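Local atomic coordinates of NAD(P)H-FMN oxidoreductase (Bacillus subtilis, PDB entry 5LVA), a protein that binds flavin mononucleotide and probably uses NAD(P)H to reduce flavins. Residues L127-P130 against F131-T134; L33-L36 against Y37-Y40; L74-K77 against W78-V82. All blocks are in the same frame, centred on the assembly; numbering follows the deposited sequence.

Contact 1 (L127-P130 against F131-T134); sequences LLRP and FQAT
Leu128 and Phe131 meet through their side chains and their backbones. The backbone bonds come first. Leu128 is the N-cap residue of helix 129-138, and its carbonyl receives the first N-H groups of that helix. Phe131 N donates to Leu128 O over 3.0 Å in a bent bond. Gln132 N reaches the same oxygen only weakly. One residue on, Ala133 N donates to Arg129 O at 2.9 Å, and this bond is nearly straight.

Pro130 O is gripped twice. Thr134 N donates to it at 3.1 Å, and the hydroxyl Thr134 OG1 donates at 2.8 Å. The two donors approach from opposite faces of the carbonyl plane. The hydroxyl can fold back onto the preceding turn because OG1 lies beside the backbone N of Thr134 (chi1 -58°).

The segments form the start of helix 129-138, with a proline in its first turn. Leu128 also marks the break after the short helix 124-127. In this flavodoxin-like fold the new helix leads into the edge strand 141-148.

The apolar part lies on the buried side. Leu128 CD2 sits 3.9 Å from Phe131 CD2 and also approaches CE2 of that ring. Beyond the pair, the Phe131 ring meets Phe64, and Leu128 touches Pro145. Leu128 also lies about 5 Å, side chain to side chain, from the FMN-binding residue Leu66.

The polar part lies nearer solvent. Arg129 and Gln132 run side by side and point the same way. Arg129 NH1 comes 2.7 Å from Gln132 OE1, but the angle is too poor for a hydrogen bond. The guanidinium and amide planes are turned 37° from each other.

Contact 2 (L33-L36 against Y37-Y40); sequences LRDL and YQEY
Leu36 meets Tyr40 one helical turn on, through backbone and side chain. Leu36 O accepts the amide of Tyr40 at 2.9 Å. The Leu36 side chain runs alongside that of Tyr40, with CD2 4.1 Å from Tyr40 CE2.

Asp35 is the N-cap of the short helix 36-39. Its CG lies anti to the backbone N (chi1 179°), which brings OD1 within 3.2 Å of Gln38 N in a capping bond. Gln38 N approaches OD1 from above the carboxylate plane. The Asp35 carboxylate lies beside Gln38 CB, and the two side chains cross at about a right angle. Asp35 O accepts from Glu39 N at 3.0 Å.

Glu39 reaches back to the strand. Its OE1 forms a salt bridge with Arg34 NH2 at 2.9 Å, with a nearly straight N-H...O angle of 169°. The oxygen lies in the guanidinium plane, whereas the nitrogen stands above the carboxylate plane. Arg34 is also paired with Glu50, and Glu39 with Lys49.

The turn joins edge strand 31-35 to helix 36-39. Arg34 and Leu36 hydrogen-bond through their backbones to strand 3-7. Helix 47-56 packs against Arg34, Leu36 and Tyr40, and helix 73-82 against Leu36 and Tyr37.

Contact 3 (L74-K77 against W78-V82); sequences LLKK and WLDHV
Lys77 lies across one face of the His81 imidazole, one helical turn further on. Followed outward, its CB lies next to Trp78 N simply as part of the chain. A chi1 of -172° turns CG away from the backbone N of Lys77 and out over the centre of the His81 ring. CG is 3.8 Å from the ring centroid and only 12° off the ring normal, a clear CH-pi contact. CD moves toward the rim and comes within 4.2 Å of His81 CE1. The chain then bends at chi3, and CE carries NZ away from the ring. NZ forms a long, weak ion pair with Glu43. The backbones of the same two residues are joined by His81 N to Lys77 O at 2.9 Å.

Lys76 and Asp80 are also one turn apart. A salt bridge between them is plausible, but the model places NZ and OD1 too close together, so its geometry is doubtful.

The buried side is apolar. Leu75 CD1 rests 4.1 Å from Leu79 CG and 4.4 Å from Trp78 CB. Val82 CG2 lies over one face of the Trp78 indole, offset toward the rim. Phe62 meets the indole edge-to-face, and Trp78 NE1 hydrogen-bonds Glu50.

Successive amides from Trp78 to His81 donate to the carbonyls four residues back. This is an amphipathic alpha helix with Lys76, Lys77 and Asp80 toward solvent and Leu74, Leu75 and Trp78 buried. It is the crossover helix of the beta-alpha-beta unit between strands 59-65 and 100-106 of the flavodoxin-like fold.

In the fold
All three contacts are partly buried, and each has an apolar side and a polar side. Contact 3 touches both of the others. Leu75 and Leu79 pack on Phe131 of contact 1, while Trp78 packs on Leu36 of contact 2. Tyr37 OH also probably hydrogen-bonds Leu74 N. Contacts 1 and 2 do not touch and lie on opposite sides of the chain's centre, about 22 Å apart between centres. Both are helix starts with an N-cap residue, but a side-chain capping bond is made in contact 2, by Asp35. Contact 3 lies within a continuous helix. Contact 2 has a well-formed salt bridge, contact 3 a doubtful one, while contact 1 adds a hydroxyl bond to its backbone.

Contact 1 (L127-P130 against F131-T134)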
# COMPACT_ATOMS: atom_id res chain seq x y z
N LEU A 127 11.57 -1.21 8.62
CA LEU A 127 11.40 0.05 7.92
C LEU A 127 9.93 0.44 7.80
O LEU A 127 9.59 1.61 7.86
CB LEU A 127 12.07 -0.04 6.56
CG LEU A 127 13.60 -0.13 6.66
CD1 LEU A 127 14.25 -0.29 5.30
CD2 LEU A 127 14.17 1.09 7.36
N LEU A 128 9.06 -0.54 7.67
CA LEU A 128 7.65 -0.25 7.53
C LEU A 128 6.93 -0.04 8.84
O LEU A 128 5.70 0.01 8.88
CB LEU A 128 6.95 -1.36 6.75
CG LEU A 128 7.31 -1.54 5.27
CD1 LEU A 128 6.50 -2.66 4.65
CD2 LEU A 128 7.11 -0.24 4.52
N ARG A 129 7.67 0.09 9.94
CA ARG A 129 7.02 0.14 11.24
C ARG A 129 6.07 1.31 11.45
O ARG A 129 5.07 1.15 12.15
CB ARG A 129 8.04 0.14 12.37
CG ARG A 129 7.49 -0.60 13.58
CD ARG A 129 8.55 -1.12 14.45
NE ARG A 129 9.28 -2.30 14.02
CZ ARG A 129 8.78 -3.51 13.85
NH1 ARG A 129 7.48 -3.71 13.96
NH2 ARG A 129 9.57 -4.51 13.51
N PRO A 130 6.36 2.50 10.87
CA PRO A 130 5.34 3.54 11.00
C PRO A 130 3.96 3.11 10.50
O PRO A 130 2.96 3.48 11.10
CB PRO A 130 5.89 4.67 10.13
CG PRO A 130 7.34 4.52 10.24
CD PRO A 130 7.60 3.05 10.29
N PHE A 131 3.91 2.31 9.44
CA PHE A 131 2.63 1.93 8.88
C PHE A 131 1.94 0.90 9.74
O PHE A 131 0.72 0.92 9.87
CB PHE A 131 2.80 1.42 7.44
CG PHE A 131 3.38 2.44 6.52
CD1 PHE A 131 2.60 3.47 6.04
CD2 PHE A 131 4.71 2.39 6.15
CE1 PHE A 131 3.11 4.42 5.21
CE2 PHE A 131 5.23 3.35 5.32
CZ PHE A 131 4.43 4.36 4.84
N GLN A 132 2.72 0.01 10.35
CA GLN A 132 2.19 -1.00 11.27
C GLN A 132 1.64 -0.38 12.54
O GLN A 132 0.61 -0.80 13.05
CB GLN A 132 3.28 -2.00 11.63
CG GLN A 132 2.84 -3.11 12.57
CD GLN A 132 3.96 -4.08 12.89
OE1 GLN A 132 5.13 -3.81 12.60
NE2 GLN A 132 3.61 -5.21 13.46
N ALA A 133 2.33 0.62 13.04
CA ALA A 133 1.88 1.37 14.19
C ALA A 133 0.58 2.11 13.90
O ALA A 133 -0.31 2.19 14.74
CB ALA A 133 2.96 2.34 14.64
N THR A 134 0.47 2.65 12.70
CA THR A 134 -0.75 3.28 12.22
C THR A 134 -1.90 2.28 12.22
O THR A 134 -2.96 2.54 12.76
CB THR A 134 -0.58 3.85 10.80
OG1 THR A 134 0.49 4.80 10.79
CG2 THR A 134 -1.86 4.52 10.33

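Contact 2 (L33-L36 against Y37-Y40)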
# COMPACT_ATOMS: atom_id res chain seq x y z
N LEU A 33 -9.43 -0.64 -7.55
CA LEU A 33 -8.11 -0.04 -7.65
C LEU A 33 -8.25 1.45 -7.89
O LEU A 33 -9.14 1.88 -8.59
CB LEU A 33 -7.27 -0.69 -8.75
CG LEU A 33 -5.80 -0.24 -8.72
CD1 LEU A 33 -4.87 -1.41 -8.93
CD2 LEU A 33 -5.53 0.82 -9.76
N ARG A 34 -7.39 2.23 -7.26
CA ARG A 34 -7.42 3.67 -7.39
C ARG A 34 -6.00 4.20 -7.54
O ARG A 34 -5.06 3.68 -6.95
CB ARG A 34 -8.11 4.32 -6.20
CG ARG A 34 -9.57 4.01 -6.09
CD ARG A 34 -10.19 4.69 -4.89
NE ARG A 34 -10.20 6.14 -5.03
CZ ARG A 34 -9.95 6.99 -4.04
NH1 ARG A 34 -9.67 6.54 -2.84
NH2 ARG A 34 -9.96 8.30 -4.27
N ASP A 35 -5.87 5.23 -8.36
CA ASP A 35 -4.62 5.91 -8.62
C ASP A 35 -4.75 7.28 -8.01
O ASP A 35 -5.30 8.20 -8.63
CB ASP A 35 -4.37 5.99 -10.13
CG ASP A 35 -3.09 6.71 -10.49
OD1 ASP A 35 -2.48 7.38 -9.64
OD2 ASP A 35 -2.69 6.61 -11.66
N LEU A 36 -4.23 7.44 -6.81
CA LEU A 36 -4.53 8.64 -6.05
C LEU A 36 -3.86 9.91 -6.57
O LEU A 36 -4.47 10.96 -6.52
CB LEU A 36 -4.17 8.43 -4.59
CG LEU A 36 -5.38 7.73 -3.97
CD1 LEU A 36 -5.12 6.26 -3.77
CD2 LEU A 36 -5.80 8.41 -2.72
N TYR A 37 -2.64 9.81 -7.09
CA TYR A 37 -1.99 10.97 -7.67
C TYR A 37 -2.75 11.44 -8.90
O TYR A 37 -2.78 12.63 -9.21
CB TYR A 37 -0.54 10.66 -8.04
CG TYR A 37 0.45 10.96 -6.95
CD1 TYR A 37 0.92 12.25 -6.76
CD2 TYR A 37 0.92 9.97 -6.10
CE1 TYR A 37 1.81 12.54 -5.77
CE2 TYR A 37 1.82 10.26 -5.11
CZ TYR A 37 2.26 11.54 -4.95
OH TYR A 37 3.16 11.83 -3.96
N GLN A 38 -3.34 10.50 -9.61
CA GLN A 38 -4.19 10.81 -10.74
C GLN A 38 -5.47 11.53 -10.31
O GLN A 38 -5.84 12.53 -10.90
CB GLN A 38 -4.52 9.53 -11.51
CG GLN A 38 -5.91 9.45 -12.10
CD GLN A 38 -5.94 9.87 -13.54
OE1 GLN A 38 -5.09 9.46 -14.33
NE2 GLN A 38 -6.92 10.69 -13.90
N GLU A 39 -6.12 11.05 -9.26
CA GLU A 39 -7.37 11.64 -8.83
C GLU A 39 -7.19 12.97 -8.12
O GLU A 39 -8.05 13.83 -8.18
CB GLU A 39 -8.14 10.69 -7.92
CG GLU A 39 -8.41 9.36 -8.57
CD GLU A 39 -9.58 8.64 -7.95
OE1 GLU A 39 -10.23 9.21 -7.06
OE2 GLU A 39 -9.84 7.50 -8.37
N TYR A 40 -6.06 13.14 -7.44
CA TYR A 40 -5.80 14.40 -6.76
C TYR A 40 -4.48 14.97 -7.23
O TYR A 40 -3.50 14.91 -6.51
CB TYR A 40 -5.77 14.21 -5.24
CG TYR A 40 -7.00 13.57 -4.65
CD1 TYR A 40 -8.22 14.21 -4.68
CD2 TYR A 40 -6.93 12.31 -4.06
CE1 TYR A 40 -9.34 13.63 -4.14
CE2 TYR A 40 -8.05 11.73 -3.51
CZ TYR A 40 -9.25 12.39 -3.56
OH TYR A 40 -10.37 11.84 -3.02
O HOH W 1 -1.24 7.20 -7.56

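Contact 3 (L74-K77 against W78-V82)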
# COMPACT_ATOMS: atom_id res chain seq x y z
N LEU A 74 2.21 11.75 -0.85
CA LEU A 74 0.76 11.87 -0.89
C LEU A 74 0.09 10.88 0.07
O LEU A 74 -0.98 11.15 0.61
CB LEU A 74 0.24 11.66 -2.31
CG LEU A 74 -1.27 11.80 -2.46
CD1 LEU A 74 -1.75 13.13 -1.91
CD2 LEU A 74 -1.71 11.59 -3.88
N LEU A 75 0.74 9.75 0.29
CA LEU A 75 0.25 8.79 1.27
C LEU A 75 0.36 9.35 2.69
O LEU A 75 -0.57 9.24 3.47
CB LEU A 75 1.00 7.47 1.17
CG LEU A 75 0.71 6.44 2.27
CD1 LEU A 75 -0.78 6.23 2.47
CD2 LEU A 75 1.38 5.13 1.96
N LYS A 76 1.49 9.98 3.00
CA LYS A 76 1.65 10.63 4.30
C LYS A 76 0.57 11.67 4.56
O LYS A 76 -0.01 11.73 5.65
CB LYS A 76 3.03 11.29 4.42
CG LYS A 76 3.37 11.64 5.85
CD LYS A 76 3.15 10.44 6.74
CE LYS A 76 3.05 10.78 8.19
NZ LYS A 76 1.86 11.54 8.61
N LYS A 77 0.30 12.49 3.55
CA LYS A 77 -0.78 13.47 3.58
C LYS A 77 -2.15 12.80 3.69
O LYS A 77 -3.03 13.29 4.39
CB LYS A 77 -0.73 14.34 2.34
CG LYS A 77 -1.69 15.49 2.36
CD LYS A 77 -1.51 16.34 1.14
CE LYS A 77 -0.26 17.17 1.24
NZ LYS A 77 -0.15 18.09 0.06
N TRP A 78 -2.32 11.68 3.01
CA TRP A 78 -3.53 10.90 3.12
C TRP A 78 -3.80 10.43 4.55
O TRP A 78 -4.91 10.56 5.05
CB TRP A 78 -3.47 9.69 2.19
CG TRP A 78 -4.77 8.97 2.03
CD1 TRP A 78 -5.66 9.13 1.02
CD2 TRP A 78 -5.31 7.98 2.90
NE1 TRP A 78 -6.73 8.30 1.21
CE2 TRP A 78 -6.54 7.58 2.35
CE3 TRP A 78 -4.88 7.38 4.09
CZ2 TRP A 78 -7.35 6.61 2.95
CZ3 TRP A 78 -5.69 6.42 4.68
CH2 TRP A 78 -6.90 6.05 4.11
N LEU A 79 -2.78 9.88 5.20
CA LEU A 79 -2.92 9.44 6.59
C LEU A 79 -3.31 10.61 7.47
O LEU A 79 -4.28 10.53 8.22
CB LEU A 79 -1.63 8.80 7.09
CG LEU A 79 -1.13 7.58 6.32
CD1 LEU A 79 0.27 7.21 6.74
CD2 LEU A 79 -2.06 6.39 6.48
N ASP A 80 -2.56 11.69 7.35
CA ASP A 80 -2.78 12.86 8.18
C ASP A 80 -4.17 13.42 8.03
O ASP A 80 -4.80 13.79 9.03
CB ASP A 80 -1.76 13.96 7.83
CG ASP A 80 -0.37 13.62 8.29
OD1 ASP A 80 -0.20 12.58 8.94
OD2 ASP A 80 0.56 14.40 8.00
N HIS A 81 -4.65 13.48 6.80
CA HIS A 81 -5.89 14.18 6.50
C HIS A 81 -7.12 13.31 6.62
O HIS A 81 -8.20 13.82 6.94
CB HIS A 81 -5.81 14.79 5.12
CG HIS A 81 -4.87 15.94 5.02
ND1 HIS A 81 -4.95 16.89 4.02
CD2 HIS A 81 -3.82 16.30 5.79
CE1 HIS A 81 -3.99 17.78 4.19
NE2 HIS A 81 -3.29 17.44 5.25
N VAL A 82 -6.98 12.02 6.36
CA VAL A 82 -8.13 11.13 6.35
C VAL A 82 -8.41 10.47 7.71
O VAL A 82 -9.56 10.39 8.13
CB VAL A 82 -7.97 10.04 5.27
CG1 VAL A 82 -9.13 9.07 5.29
CG2 VAL A 82 -7.86 10.68 3.89